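Local coordinates for protein putative LacI-family transcriptional regulator (Bacteroides fragilis, PDB 3GBV) that probably regulates transcription by binding DNA in response to a small-molecule effector, as LacI-family regulators do, at residues D135-F141 with V201-F207. Numbering follows the deposited sequence.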
loop_
_atom_site.group_PDB
_atom_site.type_symbol
_atom_site.label_atom_id
_atom_site.label_comp_id
_atom_site.label_asym_id
_atom_site.label_seq_id
_atom_site.Cartn_x
_atom_site.Cartn_y
_atom_site.Cartn_z
ATOM N N ASP A 135 -21.897 -16.313 -3.349
ATOM C CA ASP A 135 -23.008 -15.380 -3.176
ATOM C C ASP A 135 -23.766 -15.222 -4.491
ATOM O O ASP A 135 -23.169 -14.982 -5.538
ATOM C CB ASP A 135 -22.473 -14.019 -2.727
ATOM C CG ASP A 135 -22.775 -13.721 -1.275
ATOM O OD1 ASP A 135 -23.905 -13.276 -0.983
ATOM O OD2 ASP A 135 -21.888 -13.941 -0.427
ATOM N N ARG A 136 -25.084 -15.344 -4.433
ATOM C CA ARG A 136 -25.890 -15.226 -5.635
ATOM C C ARG A 136 -26.003 -13.774 -6.106
ATOM O O ARG A 136 -26.180 -13.508 -7.300
ATOM C CB ARG A 136 -27.279 -15.821 -5.385
ATOM C CG ARG A 136 -27.275 -17.324 -5.077
ATOM C CD ARG A 136 -27.100 -18.187 -6.332
ATOM N NE ARG A 136 -25.775 -18.074 -6.953
ATOM C CZ ARG A 136 -24.691 -18.760 -6.584
ATOM N NH1 ARG A 136 -24.745 -19.627 -5.580
ATOM N NH2 ARG A 136 -23.544 -18.581 -7.228
ATOM N N GLU A 137 -25.892 -12.838 -5.172
ATOM C CA GLU A 137 -25.990 -11.428 -5.523
ATOM C C GLU A 137 -25.074 -10.563 -4.682
ATOM O O GLU A 137 -24.659 -10.947 -3.593
ATOM C CB GLU A 137 -27.417 -10.911 -5.319
ATOM C CG GLU A 137 -28.494 -11.620 -6.097
ATOM C CD GLU A 137 -29.878 -11.114 -5.735
ATOM O OE1 GLU A 137 -30.290 -11.291 -4.569
ATOM O OE2 GLU A 137 -30.554 -10.533 -6.609
ATOM N N ILE A 138 -24.778 -9.381 -5.203
ATOM C CA ILE A 138 -23.963 -8.398 -4.503
ATOM C C ILE A 138 -24.580 -7.071 -4.896
ATOM O O ILE A 138 -25.383 -7.009 -5.836
ATOM C CB ILE A 138 -22.467 -8.466 -4.925
ATOM C CG1 ILE A 138 -22.311 -8.273 -6.438
ATOM C CG2 ILE A 138 -21.879 -9.805 -4.514
ATOM C CD1 ILE A 138 -22.239 -6.820 -6.884
ATOM N N VAL A 139 -24.244 -6.008 -4.187
ATOM C CA VAL A 139 -24.829 -4.725 -4.523
ATOM C C VAL A 139 -23.831 -3.588 -4.549
ATOM O O VAL A 139 -22.903 -3.535 -3.746
ATOM C CB VAL A 139 -25.969 -4.363 -3.547
ATOM C CG1 VAL A 139 -25.440 -4.333 -2.120
ATOM C CG2 VAL A 139 -26.582 -3.019 -3.929
ATOM N N ILE A 140 -24.032 -2.687 -5.501
ATOM C CA ILE A 140 -23.207 -1.502 -5.642
ATOM C C ILE A 140 -23.991 -0.373 -4.985
ATOM O O ILE A 140 -25.170 -0.183 -5.287
ATOM C CB ILE A 140 -23.004 -1.113 -7.118
ATOM C CG1 ILE A 140 -22.224 -2.204 -7.852
ATOM C CG2 ILE A 140 -22.298 0.237 -7.194
ATOM C CD1 ILE A 140 -22.173 -2.008 -9.340
ATOM N N PHE A 141 -23.343 0.368 -4.091
ATOM C CA PHE A 141 -23.977 1.489 -3.415
ATOM C C PHE A 141 -23.501 2.794 -4.048
ATOM O O PHE A 141 -22.291 3.009 -4.221
ATOM C CB PHE A 141 -23.609 1.501 -1.931
ATOM C CG PHE A 141 -24.204 0.372 -1.144
ATOM C CD1 PHE A 141 -25.550 0.397 -0.771
ATOM C CD2 PHE A 141 -23.424 -0.722 -0.777
ATOM C CE1 PHE A 141 -26.112 -0.655 -0.040
ATOM C CE2 PHE A 141 -23.973 -1.777 -0.048
ATOM C CZ PHE A 141 -25.319 -1.744 0.322
ATOM N N VAL A 201 -28.980 -10.494 0.406
ATOM C CA VAL A 201 -27.714 -9.884 -0.005
ATOM C C VAL A 201 -26.778 -9.729 1.204
ATOM O O VAL A 201 -27.163 -9.168 2.231
ATOM C CB VAL A 201 -27.958 -8.503 -0.681
ATOM C CG1 VAL A 201 -28.621 -7.554 0.291
ATOM C CG2 VAL A 201 -26.645 -7.916 -1.183
ATOM N N LYS A 202 -25.550 -10.232 1.079
ATOM C CA LYS A 202 -24.588 -10.170 2.181
ATOM C C LYS A 202 -23.311 -9.362 1.918
ATOM O O LYS A 202 -22.583 -9.021 2.856
ATOM C CB LYS A 202 -24.210 -11.592 2.607
ATOM C CG LYS A 202 -25.416 -12.445 2.978
ATOM C CD LYS A 202 -25.078 -13.922 3.097
ATOM C CE LYS A 202 -24.544 -14.274 4.468
ATOM N NZ LYS A 202 -23.338 -13.475 4.827
ATOM N N HIS A 203 -23.031 -9.058 0.655
ATOM C CA HIS A 203 -21.836 -8.289 0.329
ATOM C C HIS A 203 -22.111 -7.113 -0.603
ATOM O O HIS A 203 -22.939 -7.212 -1.510
ATOM C CB HIS A 203 -20.777 -9.213 -0.266
ATOM C CG HIS A 203 -20.265 -10.226 0.708
ATOM N ND1 HIS A 203 -20.596 -11.562 0.636
ATOM C CD2 HIS A 203 -19.486 -10.088 1.806
ATOM C CE1 HIS A 203 -20.041 -12.203 1.650
ATOM N NE2 HIS A 203 -19.363 -11.332 2.376
ATOM N N GLY A 204 -21.414 -6.003 -0.369
ATOM C CA GLY A 204 -21.614 -4.819 -1.189
ATOM C C GLY A 204 -20.360 -3.996 -1.405
ATOM O O GLY A 204 -19.317 -4.278 -0.822
ATOM N N ILE A 205 -20.475 -2.961 -2.233
ATOM C CA ILE A 205 -19.346 -2.104 -2.553
ATOM C C ILE A 205 -19.821 -0.738 -3.035
ATOM O O ILE A 205 -20.907 -0.620 -3.600
ATOM C CB ILE A 205 -18.472 -2.753 -3.671
ATOM C CG1 ILE A 205 -17.281 -1.860 -4.018
ATOM C CG2 ILE A 205 -19.317 -2.984 -4.933
ATOM C CD1 ILE A 205 -16.293 -2.529 -4.957
ATOM N N THR A 206 -19.013 0.290 -2.783
ATOM C CA THR A 206 -19.301 1.643 -3.238
ATOM C C THR A 206 -18.020 2.195 -3.878
ATOM O O THR A 206 -16.913 1.819 -3.485
ATOM C CB THR A 206 -19.726 2.578 -2.082
ATOM O OG1 THR A 206 -20.178 3.821 -2.635
ATOM C CG2 THR A 206 -18.562 2.862 -1.146
ATOM N N PHE A 207 -18.162 3.085 -4.853
ATOM C CA PHE A 207 -16.992 3.648 -5.522
ATOM C C PHE A 207 -16.740 5.095 -5.165
ATOM O O PHE A 207 -15.788 5.698 -5.651
ATOM C CB PHE A 207 -17.120 3.486 -7.039
ATOM C CG PHE A 207 -17.198 2.062 -7.469
ATOM C CD1 PHE A 207 -16.097 1.225 -7.333
ATOM C CD2 PHE A 207 -18.393 1.533 -7.943
ATOM C CE1 PHE A 207 -16.190 -0.129 -7.660
ATOM C CE2 PHE A 207 -18.498 0.188 -8.270
ATOM C CZ PHE A 207 -17.396 -0.650 -8.130
HETATM O O HOH W 1 -20.537 3.840 -6.129
#
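V201 opens the approach to strand 203-206 with an apolar touch, its CG2 3.9 Å from V139 CG1; a compact branched residue suits this buried spot, where both valines also meet F226. V139 N donates to H203 O (3.2 Å), while the imidazole, which can offer a ring N-H, donates from ND1 to D135 OD2 (2.9 Å), tying H203 to a loop residue. G204, bridged in parallel with V139, suits its site because a CB would clash with F141 CE2, which lies 4.0 Å from G204 CA. I205 N donates to V139 O (2.9 Å) and I205 O accepts from F141 N (2.7 Å); its aliphatic side chain fills a buried apolar face with I140, covered by helix 117-131 at A124. T206 has a short side chain whose hydroxyl, OG1, reaches F141 O (2.8 Å). That carbonyl also accepts from a water that in turn accepts from F207 N, while the F207 ring gives I140 an apolar neighbour (CE2 to I140 CG2, 3.9 Å). Strand 137-144 thus sits between 173-180 and 203-206 in a Rossmann-like periplasmic-binding-protein lobe. The central pairing rests on backbone bonds open to most sequences; apolar packing and the polar bonds of H203 and T206 make the match specific.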